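Local coordinates for putative secreted protein (PDB 4PEY) that hydrolyses laminarin and laminarioligosaccharides as a secreted exo-beta-1,3-glucanase, cutting from the non-reducing end to yield glucose and laminaribiose, at residues R416-V421 with H437-D442; N457-D462 with Y477-V482; E347-V352 with G381-S386; D397-W402 with T431-E436. The protein carries 1 engineered substitution. One frame throughout, in Å; residues are numbered along the deposited sequence. Where two conformers were deposited one is given.

Contact 1 (R416-V421 with H437-D442); sequences RADYGV and HFNKYD. With BGC (beta-D-glucopyranose), chain B.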
# COMPACT_ATOMS: atom_id res chain seq x y z
N ARG A 416 -19.51 6.85 -6.43
CA ARG A 416 -19.73 7.00 -5.00
C ARG A 416 -19.14 5.84 -4.21
O ARG A 416 -19.34 4.67 -4.57
CB ARG A 416 -21.22 7.11 -4.71
CG ARG A 416 -21.54 7.17 -3.23
CD ARG A 416 -23.03 7.27 -2.99
NE ARG A 416 -23.33 7.27 -1.57
CZ ARG A 416 -24.56 7.30 -1.07
NH1 ARG A 416 -24.74 7.29 0.24
NH2 ARG A 416 -25.60 7.33 -1.89
N ALA A 417 -18.42 6.16 -3.14
CA ALA A 417 -17.88 5.17 -2.22
C ALA A 417 -17.81 5.84 -0.85
O ALA A 417 -16.93 6.67 -0.62
CB ALA A 417 -16.51 4.65 -2.68
N ASP A 418 -18.76 5.54 0.02
CA ASP A 418 -18.90 6.29 1.27
C ASP A 418 -17.74 6.05 2.24
O ASP A 418 -17.22 7.00 2.81
CB ASP A 418 -20.22 5.95 1.96
CG ASP A 418 -21.41 6.71 1.37
OD1 ASP A 418 -21.19 7.64 0.57
OD2 ASP A 418 -22.56 6.38 1.73
N TYR A 419 -17.35 4.80 2.43
CA TYR A 419 -16.41 4.45 3.51
C TYR A 419 -15.22 3.66 2.97
O TYR A 419 -15.39 2.71 2.20
CB TYR A 419 -17.12 3.63 4.59
CG TYR A 419 -18.40 4.26 5.10
CD1 TYR A 419 -18.37 5.37 5.94
CD2 TYR A 419 -19.64 3.75 4.75
CE1 TYR A 419 -19.54 5.95 6.42
CE2 TYR A 419 -20.81 4.32 5.22
CZ TYR A 419 -20.76 5.41 6.06
OH TYR A 419 -21.93 5.97 6.51
N GLY A 420 -14.02 4.05 3.38
CA GLY A 420 -12.82 3.37 2.91
C GLY A 420 -12.51 2.13 3.72
O GLY A 420 -12.76 1.01 3.29
N VAL A 421 -11.96 2.33 4.92
CA VAL A 421 -11.60 1.24 5.82
C VAL A 421 -12.37 1.36 7.13
O VAL A 421 -12.46 2.46 7.70
CB VAL A 421 -10.08 1.22 6.11
CG1 VAL A 421 -9.71 0.09 7.07
CG2 VAL A 421 -9.28 1.12 4.81
N HIS A 437 -10.33 10.02 -0.73
CA HIS A 437 -11.40 10.57 -1.58
C HIS A 437 -12.80 10.01 -1.33
O HIS A 437 -13.70 10.26 -2.14
CB HIS A 437 -11.06 10.41 -3.07
CG HIS A 437 -9.71 10.92 -3.46
ND1 HIS A 437 -9.25 12.18 -3.13
CD2 HIS A 437 -8.71 10.33 -4.16
CE1 HIS A 437 -8.03 12.35 -3.61
NE2 HIS A 437 -7.68 11.24 -4.23
N PHE A 438 -13.02 9.31 -0.22
CA PHE A 438 -14.34 8.72 0.04
C PHE A 438 -15.40 9.78 0.36
O PHE A 438 -15.07 10.88 0.82
CB PHE A 438 -14.20 7.66 1.15
CG PHE A 438 -13.45 6.48 0.66
CD1 PHE A 438 -14.12 5.41 0.07
CD2 PHE A 438 -12.06 6.49 0.63
CE1 PHE A 438 -13.42 4.35 -0.47
CE2 PHE A 438 -11.35 5.44 0.08
CZ PHE A 438 -12.03 4.37 -0.48
N ASN A 439 -16.66 9.47 0.06
CA ASN A 439 -17.71 10.47 0.23
C ASN A 439 -17.97 10.78 1.71
O ASN A 439 -18.40 11.89 2.04
CB ASN A 439 -19.03 10.03 -0.44
CG ASN A 439 -18.91 9.86 -1.95
OD1 ASN A 439 -18.17 9.01 -2.43
ND2 ASN A 439 -19.69 10.64 -2.70
N LYS A 440 -17.71 9.81 2.58
CA LYS A 440 -17.89 10.01 4.02
C LYS A 440 -16.57 9.73 4.76
O LYS A 440 -15.55 10.32 4.40
CB LYS A 440 -19.05 9.15 4.53
CG LYS A 440 -20.36 9.53 3.82
CD LYS A 440 -21.59 8.89 4.43
CE LYS A 440 -22.84 9.35 3.69
NZ LYS A 440 -23.02 10.84 3.75
N TYR A 441 -16.57 8.88 5.79
CA TYR A 441 -15.34 8.63 6.55
C TYR A 441 -14.36 7.76 5.77
O TYR A 441 -14.66 6.60 5.48
CB TYR A 441 -15.64 7.92 7.88
CG TYR A 441 -16.48 8.67 8.88
CD1 TYR A 441 -16.04 9.86 9.44
CD2 TYR A 441 -17.69 8.16 9.31
CE1 TYR A 441 -16.80 10.54 10.38
CE2 TYR A 441 -18.46 8.82 10.25
CZ TYR A 441 -18.01 10.02 10.78
OH TYR A 441 -18.78 10.68 11.71
N ASP A 442 -13.18 8.28 5.48
CA ASP A 442 -12.17 7.46 4.81
C ASP A 442 -11.75 6.29 5.69
O ASP A 442 -11.72 5.15 5.22
CB ASP A 442 -10.97 8.31 4.40
CG ASP A 442 -11.39 9.56 3.66
OD1 ASP A 442 -11.88 10.50 4.33
OD2 ASP A 442 -11.25 9.60 2.41
C2 BGC B . -3.70 12.39 -4.75
C3 BGC B . -4.05 11.17 -5.60
C4 BGC B . -4.55 11.63 -6.97
C5 BGC B . -3.50 12.51 -7.62
C6 BGC B . -3.95 12.95 -9.01
C1 BGC B . -2.83 13.40 -5.52
O2 BGC B . -3.04 11.96 -3.57
O3 BGC B . -5.06 10.42 -4.97
O4 BGC B . -4.84 10.52 -7.78
O5 BGC B . -3.33 13.65 -6.82
O6 BGC B . -5.01 13.88 -8.88
O HOH W 1 -14.71 4.15 6.90
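K440 runs alongside D418, the two side chains pointing the same way, and each carbon of the lysine meets something of residues 416-421. CB sits 3.3 Å from the main-chain O of D418 and also meets CE1 of Y419. CG passes the D418 carboxylate, CD lies 3.6 Å from Y419 OH, and CE comes 3.6 Å from D418 OD2. The chain is extended as far as CE; the bend at the last torsion (chi4 -60°) places NZ, which hydrogen-bonds with the OH of Y477 and does not touch the carboxylate. That carboxylate has its own partner in R416, which in the conformer given grips it side-on, NE to OD1 and NH1 to OD2.

N439 and A417 are tied twice. A417 N donates to N439 OD1 (2.9 Å, 169°) from above the amide plane, while N439 N returns a bond to A417 O; ND2 of the same amide reaches W412 O. The ring of F438 carries G420 CA over the centre of one face, 3.5 Å from the centroid, and has A417 O at its edge. Beyond it V421 N bonds to D442 O, and a water joins V421 O to Y441 O.

H437, at the start of 437-442, donates from NE2 to O3 of the bound glucose (chain B) at 2.8 Å. Successive coils stacked at a corner are characteristic of a parallel beta-helix, the fold of glycoside hydrolase family 55; here one coil also carries H437 into the substrate site.

Contact 2 (N457-D462 with Y477-V482); sequences NAKAYD and YAAYKV. Engineered in segment 457-462: A458 (natural residue Glu). With BGC (beta-D-glucopyranose), chain C; BGC (beta-D-glucopyranose), chain B.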
# COMPACT_ATOMS: atom_id res chain seq x y z
N ASN A 457 -4.04 10.80 3.79
CA ASN A 457 -5.37 10.95 3.22
C ASN A 457 -5.46 12.21 2.37
O ASN A 457 -4.79 13.20 2.63
CB ASN A 457 -6.43 11.02 4.32
CG ASN A 457 -7.74 11.60 3.82
OD1 ASN A 457 -7.98 12.81 3.90
ND2 ASN A 457 -8.60 10.73 3.29
N ALA A 458 -6.29 12.15 1.33
CA ALA A 458 -6.82 13.36 0.71
C ALA A 458 -8.32 13.19 0.67
O ALA A 458 -8.82 12.09 0.39
CB ALA A 458 -6.25 13.59 -0.69
N LYS A 459 -9.05 14.26 0.96
CA LYS A 459 -10.51 14.21 0.96
C LYS A 459 -11.04 14.21 -0.47
O LYS A 459 -10.31 14.52 -1.42
CB LYS A 459 -11.08 15.38 1.77
CG LYS A 459 -10.81 15.29 3.28
CD LYS A 459 -11.42 14.05 3.94
CE LYS A 459 -12.93 13.98 3.78
NZ LYS A 459 -13.52 12.72 4.32
N ALA A 460 -12.31 13.85 -0.63
CA ALA A 460 -12.98 13.91 -1.94
C ALA A 460 -12.85 15.30 -2.54
O ALA A 460 -13.11 16.29 -1.86
CB ALA A 460 -14.45 13.53 -1.80
N TYR A 461 -12.48 15.38 -3.82
CA TYR A 461 -12.34 16.67 -4.50
C TYR A 461 -13.68 17.19 -5.02
O TYR A 461 -13.83 18.39 -5.28
CB TYR A 461 -11.38 16.59 -5.68
CG TYR A 461 -9.97 16.14 -5.38
CD1 TYR A 461 -9.47 16.12 -4.08
CD2 TYR A 461 -9.13 15.74 -6.42
CE1 TYR A 461 -8.17 15.70 -3.82
CE2 TYR A 461 -7.84 15.32 -6.17
CZ TYR A 461 -7.36 15.31 -4.87
OH TYR A 461 -6.08 14.89 -4.63
N ASP A 462 -14.63 16.28 -5.20
CA ASP A 462 -15.78 16.57 -6.04
C ASP A 462 -17.09 16.74 -5.27
O ASP A 462 -18.18 16.70 -5.86
CB ASP A 462 -15.93 15.48 -7.13
CG ASP A 462 -15.89 14.05 -6.59
OD1 ASP A 462 -15.66 13.84 -5.39
OD2 ASP A 462 -16.08 13.13 -7.42
N TYR A 477 -16.86 14.84 6.93
CA TYR A 477 -16.56 13.60 7.63
C TYR A 477 -15.07 13.50 7.82
O TYR A 477 -14.31 13.65 6.87
CB TYR A 477 -17.05 12.39 6.82
CG TYR A 477 -18.55 12.29 6.69
CD1 TYR A 477 -19.25 13.07 5.77
CD2 TYR A 477 -19.27 11.41 7.49
CE1 TYR A 477 -20.64 12.97 5.66
CE2 TYR A 477 -20.64 11.30 7.39
CZ TYR A 477 -21.32 12.08 6.48
OH TYR A 477 -22.69 11.95 6.39
N ALA A 478 -14.62 13.24 9.05
CA ALA A 478 -13.19 13.05 9.30
C ALA A 478 -12.55 12.06 8.32
O ALA A 478 -13.17 11.07 7.91
CB ALA A 478 -12.96 12.58 10.73
N ALA A 479 -11.30 12.32 7.96
CA ALA A 479 -10.50 11.34 7.22
C ALA A 479 -10.18 10.12 8.09
O ALA A 479 -9.95 9.03 7.57
CB ALA A 479 -9.22 11.98 6.74
N TYR A 480 -10.13 10.33 9.40
CA TYR A 480 -9.77 9.28 10.34
C TYR A 480 -10.57 9.51 11.62
O TYR A 480 -10.33 10.47 12.35
CB TYR A 480 -8.27 9.31 10.60
CG TYR A 480 -7.66 8.14 11.36
CD1 TYR A 480 -7.72 8.08 12.75
CD2 TYR A 480 -6.94 7.15 10.68
CE1 TYR A 480 -7.12 7.03 13.45
CE2 TYR A 480 -6.35 6.10 11.36
CZ TYR A 480 -6.42 6.05 12.75
OH TYR A 480 -5.81 5.02 13.43
N LYS A 481 -11.53 8.63 11.86
CA LYS A 481 -12.44 8.73 12.99
C LYS A 481 -12.27 7.55 13.94
O LYS A 481 -12.39 6.40 13.53
CB LYS A 481 -13.89 8.78 12.52
CG LYS A 481 -14.89 8.74 13.68
CD LYS A 481 -16.31 8.55 13.21
CE LYS A 481 -17.27 8.50 14.40
NZ LYS A 481 -17.42 9.80 15.11
N VAL A 482 -11.99 7.86 15.20
CA VAL A 482 -12.03 6.87 16.27
C VAL A 482 -13.37 7.04 16.98
O VAL A 482 -13.67 8.14 17.46
CB VAL A 482 -10.86 7.05 17.25
CG1 VAL A 482 -10.91 6.01 18.37
CG2 VAL A 482 -9.53 6.98 16.49
C2 BGC C . -1.35 16.41 -4.68
C3 BGC C . -2.40 15.76 -5.58
C4 BGC C . -3.52 16.75 -5.85
C5 BGC C . -2.94 18.04 -6.42
C6 BGC C . -4.05 19.04 -6.70
C1 BGC C . -0.91 17.77 -5.21
O2 BGC C . -0.22 15.57 -4.63
O3 BGC C . -2.87 14.62 -4.83
O4 BGC C . -4.44 16.16 -6.75
O5 BGC C . -2.04 18.59 -5.46
O6 BGC C . -3.49 20.20 -7.28
C2 BGC B . -3.70 12.39 -4.75
C3 BGC B . -4.05 11.17 -5.60
C4 BGC B . -4.55 11.63 -6.97
C5 BGC B . -3.50 12.51 -7.62
C6 BGC B . -3.95 12.95 -9.01
C1 BGC B . -2.83 13.40 -5.52
O2 BGC B . -3.04 11.96 -3.57
O3 BGC B . -5.06 10.42 -4.97
O4 BGC B . -4.84 10.52 -7.78
O5 BGC B . -3.33 13.65 -6.82
O6 BGC B . -5.01 13.88 -8.88
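The ammonium of K459 donates to the main-chain O of Y477 at 2.8 Å, the nitrogen tilted 29° from the carbonyl plane, and the same NZ forms a salt bridge with D442. The carbonyl is gripped in turn by a second donor, NE2 of Q508. K459 is folded: bends at chi2 and chi3 (-61° and -59°) place CD and CE, bringing CE 3.4 Å from Y477 O and CD 4.1 Å from the methyl of A479. An alanine in place of K459 would probably leave D442 without its salt-bridge mate and Y477 O short of one donor, and open a gap beside the A479 methyl.

That methyl also meets the amide of N457: A479 CB lies 3.2 Å from N457 OD1 and 3.3 Å from N457 CG. The amide is held by bonds to other strands, OD1 with S496 OG and ND2 with V435 O, which fix its rotation while A479 packs against it.

A458, the engineered alanine, points away from 477-482; the natural glutamate at this position is the inferred proton donor. Farther along, Y461 brings its OH 3.0 Å from O4 of one glucose (chain C) and 3.5 Å from C2 of the next (chain B), close to the link between the two sugars. Its ring meets H437 and Y499 edge-to-face.

Strand 450-458, carrying N457, runs between strands 429-436 and 489-498, whereas strand 480-482 follows A479 in a different sheet, flanked by strands 443-445 and 512-513.

Contact 3 (E347-V352 with G381-S386); sequences ETLVEV and GKATTS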
# COMPACT_ATOMS: atom_id res chain seq x y z
N GLU A 347 -21.47 -4.04 -1.28
CA GLU A 347 -21.61 -3.62 0.11
C GLU A 347 -20.24 -3.56 0.79
O GLU A 347 -19.94 -2.61 1.54
CB GLU A 347 -22.55 -4.58 0.85
CG GLU A 347 -22.79 -4.21 2.30
CD GLU A 347 -23.88 -5.04 2.93
OE1 GLU A 347 -24.49 -5.88 2.23
OE2 GLU A 347 -24.12 -4.86 4.15
N THR A 348 -19.41 -4.56 0.52
CA THR A 348 -18.01 -4.55 0.96
C THR A 348 -17.15 -5.11 -0.17
O THR A 348 -17.63 -5.92 -0.96
CB THR A 348 -17.76 -5.41 2.21
OG1 THR A 348 -18.12 -6.77 1.93
CG2 THR A 348 -18.58 -4.91 3.41
N LEU A 349 -15.89 -4.69 -0.26
CA LEU A 349 -14.98 -5.27 -1.26
C LEU A 349 -14.07 -6.34 -0.64
O LEU A 349 -13.81 -7.37 -1.27
CB LEU A 349 -14.13 -4.18 -1.93
CG LEU A 349 -14.94 -3.27 -2.88
CD1 LEU A 349 -14.13 -2.08 -3.34
CD2 LEU A 349 -15.47 -4.04 -4.10
N VAL A 350 -13.58 -6.09 0.57
CA VAL A 350 -12.72 -7.02 1.30
C VAL A 350 -13.18 -7.11 2.75
O VAL A 350 -13.36 -6.08 3.40
CB VAL A 350 -11.23 -6.57 1.27
CG1 VAL A 350 -10.35 -7.54 2.07
CG2 VAL A 350 -10.74 -6.43 -0.18
N GLU A 351 -13.40 -8.34 3.23
CA GLU A 351 -13.73 -8.57 4.64
C GLU A 351 -12.70 -9.48 5.28
O GLU A 351 -12.43 -10.57 4.77
CB GLU A 351 -15.12 -9.19 4.79
CG GLU A 351 -16.25 -8.28 4.37
CD GLU A 351 -17.62 -8.92 4.50
OE1 GLU A 351 -17.75 -9.96 5.18
OE2 GLU A 351 -18.58 -8.37 3.90
N VAL A 352 -12.10 -9.02 6.37
CA VAL A 352 -11.14 -9.85 7.11
C VAL A 352 -11.80 -10.27 8.41
O VAL A 352 -11.92 -9.48 9.36
CB VAL A 352 -9.83 -9.09 7.40
CG1 VAL A 352 -8.82 -10.03 8.06
CG2 VAL A 352 -9.25 -8.52 6.11
N GLY A 381 -17.28 2.51 -10.93
CA GLY A 381 -17.17 1.52 -9.87
C GLY A 381 -17.81 2.08 -8.62
O GLY A 381 -17.79 3.29 -8.41
N LYS A 382 -18.39 1.20 -7.80
CA LYS A 382 -19.06 1.60 -6.56
C LYS A 382 -18.90 0.55 -5.47
O LYS A 382 -18.99 -0.65 -5.74
CB LYS A 382 -20.55 1.84 -6.80
CG LYS A 382 -20.90 3.06 -7.63
CD LYS A 382 -22.40 3.09 -7.86
CE LYS A 382 -22.82 4.24 -8.72
NZ LYS A 382 -24.28 4.17 -8.96
N ALA A 383 -18.68 1.02 -4.24
CA ALA A 383 -18.70 0.16 -3.06
C ALA A 383 -19.06 0.98 -1.83
O ALA A 383 -18.64 2.12 -1.71
CB ALA A 383 -17.36 -0.54 -2.87
N THR A 384 -19.81 0.39 -0.90
CA THR A 384 -20.22 1.11 0.31
C THR A 384 -19.05 1.23 1.30
O THR A 384 -18.70 2.34 1.72
CB THR A 384 -21.43 0.43 0.98
OG1 THR A 384 -22.53 0.44 0.06
CG2 THR A 384 -21.83 1.17 2.24
N THR A 385 -18.46 0.09 1.66
CA THR A 385 -17.28 0.07 2.51
C THR A 385 -16.21 -0.79 1.84
O THR A 385 -16.48 -1.94 1.49
CB THR A 385 -17.58 -0.50 3.92
OG1 THR A 385 -18.72 0.17 4.48
CG2 THR A 385 -16.39 -0.32 4.84
N SER A 386 -15.01 -0.26 1.65
CA SER A 386 -14.05 -1.02 0.87
C SER A 386 -13.38 -2.15 1.64
O SER A 386 -13.41 -3.30 1.19
CB SER A 386 -12.99 -0.09 0.27
OG SER A 386 -13.55 0.63 -0.83
O HOH W 2 -20.78 -1.72 4.02
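L349 packs its branch against the methyl of A383, with both CG and CD1 3.6 Å from A383 CB; CG lies anti to the carbonyl carbon (chi1 -71°), which puts it beside that methyl. CD1 also meets the hydroxyl of S386, and L349 CB rests 3.3 Å from S386 O. Backbone bonds run past these side chains: T385 N to E347 O and V350 N to S386 O (2.9 Å), with two weak ones from L349 N to the carbonyls of T385 and S386. T348 CA adds a CA-H...O contact to T385 O, and T384 CB leans on E347 O. Next to the exposed E347, a water donates to E347 O and, in the T385 conformer given, also bonds with T385 OG1.

T348 and T385 pair in parallel, their side chains on the same face, and the chain turns a corner on both sides of this short bridge, at E347 and L349 in one segment and at T384 and S386 in the other. Coils that bend at the same level and stack in register are the mark of a parallel beta-helix.

The second shell sets the threonines. T348 OG1 donates to E351 OE2 at 2.6 Å, on the anti side of the carboxylate, and also bonds with T322 OG1 of the adjoining coil. A valine in place of T348 would probably leave E351 OE2 without this hydroxyl donor and T322 without its link across the coils. T384 OG1 is tied to N345 ND2, and T385 touches Y419 and H422 in strand 419-423. Inside the coil, L349 rests on V339 and V373, and S386 on V373 and I375.

Contact 4 (D397-W402 with T431-E436); sequences DHTWVW and TGLFVE. With BGC (beta-D-glucopyranose), chain B.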
# COMPACT_ATOMS: atom_id res chain seq x y z
N ASP A 397 -0.27 -3.88 6.47
CA ASP A 397 1.07 -3.35 6.22
C ASP A 397 1.22 -2.97 4.75
O ASP A 397 1.54 -3.80 3.90
CB ASP A 397 2.12 -4.39 6.67
CG ASP A 397 3.53 -4.01 6.26
OD1 ASP A 397 3.93 -2.84 6.45
OD2 ASP A 397 4.25 -4.90 5.75
N HIS A 398 0.99 -1.68 4.50
CA HIS A 398 0.85 -1.03 3.19
C HIS A 398 -0.45 -1.35 2.46
O HIS A 398 -0.61 -2.41 1.83
CB HIS A 398 2.01 -1.34 2.24
CG HIS A 398 2.08 -0.39 1.09
ND1 HIS A 398 2.61 -0.73 -0.14
CD2 HIS A 398 1.67 0.90 0.99
CE1 HIS A 398 2.54 0.33 -0.94
NE2 HIS A 398 1.97 1.32 -0.28
N THR A 399 -1.38 -0.41 2.54
CA THR A 399 -2.57 -0.46 1.72
C THR A 399 -2.80 0.92 1.11
O THR A 399 -2.41 1.94 1.69
CB THR A 399 -3.81 -0.91 2.53
OG1 THR A 399 -4.90 -1.13 1.64
CG2 THR A 399 -4.20 0.11 3.56
N TRP A 400 -3.37 0.94 -0.09
CA TRP A 400 -3.90 2.16 -0.71
C TRP A 400 -5.33 1.85 -1.07
O TRP A 400 -5.59 1.01 -1.93
CB TRP A 400 -3.12 2.57 -1.96
CG TRP A 400 -3.51 3.94 -2.56
CD1 TRP A 400 -3.89 5.07 -1.89
CD2 TRP A 400 -3.53 4.28 -3.96
NE1 TRP A 400 -4.13 6.10 -2.79
CE2 TRP A 400 -3.91 5.64 -4.06
CE3 TRP A 400 -3.23 3.57 -5.13
CZ2 TRP A 400 -4.00 6.30 -5.29
CZ3 TRP A 400 -3.34 4.23 -6.36
CH2 TRP A 400 -3.73 5.57 -6.43
N VAL A 401 -6.25 2.54 -0.41
CA VAL A 401 -7.66 2.35 -0.63
C VAL A 401 -8.14 3.67 -1.23
O VAL A 401 -8.14 4.70 -0.56
CB VAL A 401 -8.39 1.98 0.69
CG1 VAL A 401 -9.89 1.83 0.47
CG2 VAL A 401 -7.79 0.70 1.25
N TRP A 402 -8.54 3.62 -2.50
CA TRP A 402 -8.62 4.83 -3.32
C TRP A 402 -9.90 4.94 -4.12
O TRP A 402 -10.12 4.17 -5.06
CB TRP A 402 -7.42 4.86 -4.28
CG TRP A 402 -7.26 6.05 -5.21
CD1 TRP A 402 -6.86 7.32 -4.88
CD2 TRP A 402 -7.40 6.04 -6.64
NE1 TRP A 402 -6.75 8.10 -6.01
CE2 TRP A 402 -7.09 7.34 -7.10
CE3 TRP A 402 -7.77 5.06 -7.57
CZ2 TRP A 402 -7.13 7.68 -8.46
CZ3 TRP A 402 -7.83 5.41 -8.91
CH2 TRP A 402 -7.50 6.71 -9.34
N THR A 431 0.41 -0.22 9.40
CA THR A 431 1.68 0.43 9.12
C THR A 431 1.72 0.83 7.64
O THR A 431 1.73 -0.03 6.75
CB THR A 431 2.89 -0.49 9.48
OG1 THR A 431 2.74 -1.77 8.85
CG2 THR A 431 2.96 -0.71 10.99
N GLY A 432 1.70 2.13 7.35
CA GLY A 432 1.67 2.59 5.97
C GLY A 432 0.26 2.60 5.39
O GLY A 432 -0.03 1.90 4.42
N LEU A 433 -0.61 3.42 5.98
CA LEU A 433 -2.02 3.45 5.63
C LEU A 433 -2.33 4.64 4.72
O LEU A 433 -2.15 5.79 5.12
CB LEU A 433 -2.86 3.51 6.90
CG LEU A 433 -4.39 3.54 6.82
CD1 LEU A 433 -4.89 2.25 6.22
CD2 LEU A 433 -4.98 3.75 8.22
N PHE A 434 -2.77 4.37 3.49
CA PHE A 434 -3.08 5.42 2.51
C PHE A 434 -4.54 5.26 2.10
O PHE A 434 -4.88 4.24 1.50
CB PHE A 434 -2.20 5.31 1.25
CG PHE A 434 -0.70 5.39 1.49
CD1 PHE A 434 -0.01 4.35 2.07
CD2 PHE A 434 0.02 6.49 1.02
CE1 PHE A 434 1.37 4.41 2.25
CE2 PHE A 434 1.39 6.57 1.17
CZ PHE A 434 2.08 5.52 1.78
N VAL A 435 -5.39 6.23 2.40
CA VAL A 435 -6.82 6.10 2.09
C VAL A 435 -7.35 7.45 1.62
O VAL A 435 -7.18 8.45 2.32
CB VAL A 435 -7.65 5.62 3.31
CG1 VAL A 435 -9.11 5.35 2.90
CG2 VAL A 435 -7.04 4.37 3.93
N GLU A 436 -8.00 7.49 0.45
CA GLU A 436 -8.35 8.78 -0.18
C GLU A 436 -9.68 8.86 -0.91
O GLU A 436 -10.07 7.93 -1.62
CB GLU A 436 -7.28 9.17 -1.21
CG GLU A 436 -5.84 9.13 -0.75
CD GLU A 436 -4.95 9.66 -1.84
OE1 GLU A 436 -4.75 8.93 -2.84
OE2 GLU A 436 -4.50 10.83 -1.72
C2 BGC B . -3.70 12.39 -4.75
C3 BGC B . -4.05 11.17 -5.60
C4 BGC B . -4.55 11.63 -6.97
C5 BGC B . -3.50 12.51 -7.62
C6 BGC B . -3.95 12.95 -9.01
C1 BGC B . -2.83 13.40 -5.52
O2 BGC B . -3.04 11.96 -3.57
O3 BGC B . -5.06 10.42 -4.97
O4 BGC B . -4.84 10.52 -7.78
O5 BGC B . -3.33 13.65 -6.82
O6 BGC B . -5.01 13.88 -8.88
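The carboxylate of E436 comes to the edge of the W400 ring, where W400 NE1 donates to E436 OE1 at 2.9 Å, within the indole plane. Over one face of the same ring lies CB of W402, 3.6 Å above the plane and toward the rim, and CH2 of W400 in turn sits over a face of the W402 ring. CD1 of W400 also touches F434 CB. H398 has G432 O and F434 at its edge, the H398 and F434 rings being turned 72° to each other, and it stacks on Y157.

Strands 399-402 and 433-436 run parallel, 4° apart, as consecutive coils of the parallel beta-helix. W400, W402, F434 and E436 project from one face; T399, V401, L433 and V435 project from the other, with T399 CG2 tight against L433 CD1 at 3.5 Å.

At the strand ends E436 holds the bound glucose (chain B) by both oxygens: sugar O3 donates to OE1 and sugar O2 to OE2, each at 2.6 Å. W402 NE1 reaches the same O3 at 3.1 Å. OE1 thus takes two donors, while OE2 is also bound by Q456 NE2. At the far end T431 OG1 donates to D397 OD1, which Y157 OH also holds, while OD2 forms a salt bridge to R178.

Overall arrangement
Contact 4 lies near the middle of the molecule, about 5 Å from the chain centre, and every residue touching there is buried; contacts 1, 2 and 3 are centred about 17 to 18 Å out, contact 3 being the most open. Contacts 1, 2 and 3 reach one parallel sheet of the helix, with strands 385-389 and 419-423 side by side in it, whereas contacts 2 and 4 are also joined through the neighbouring strands 429-436 and 450-458 of another face. Contact 4 is a regular strand pair with aromatic rings, contact 3 two corners joined by backbone bonds, contact 1 mixed, contact 2 small and polar. Contacts 1, 2 and 4 converge on the same glucose; contact 3 stays clear of it.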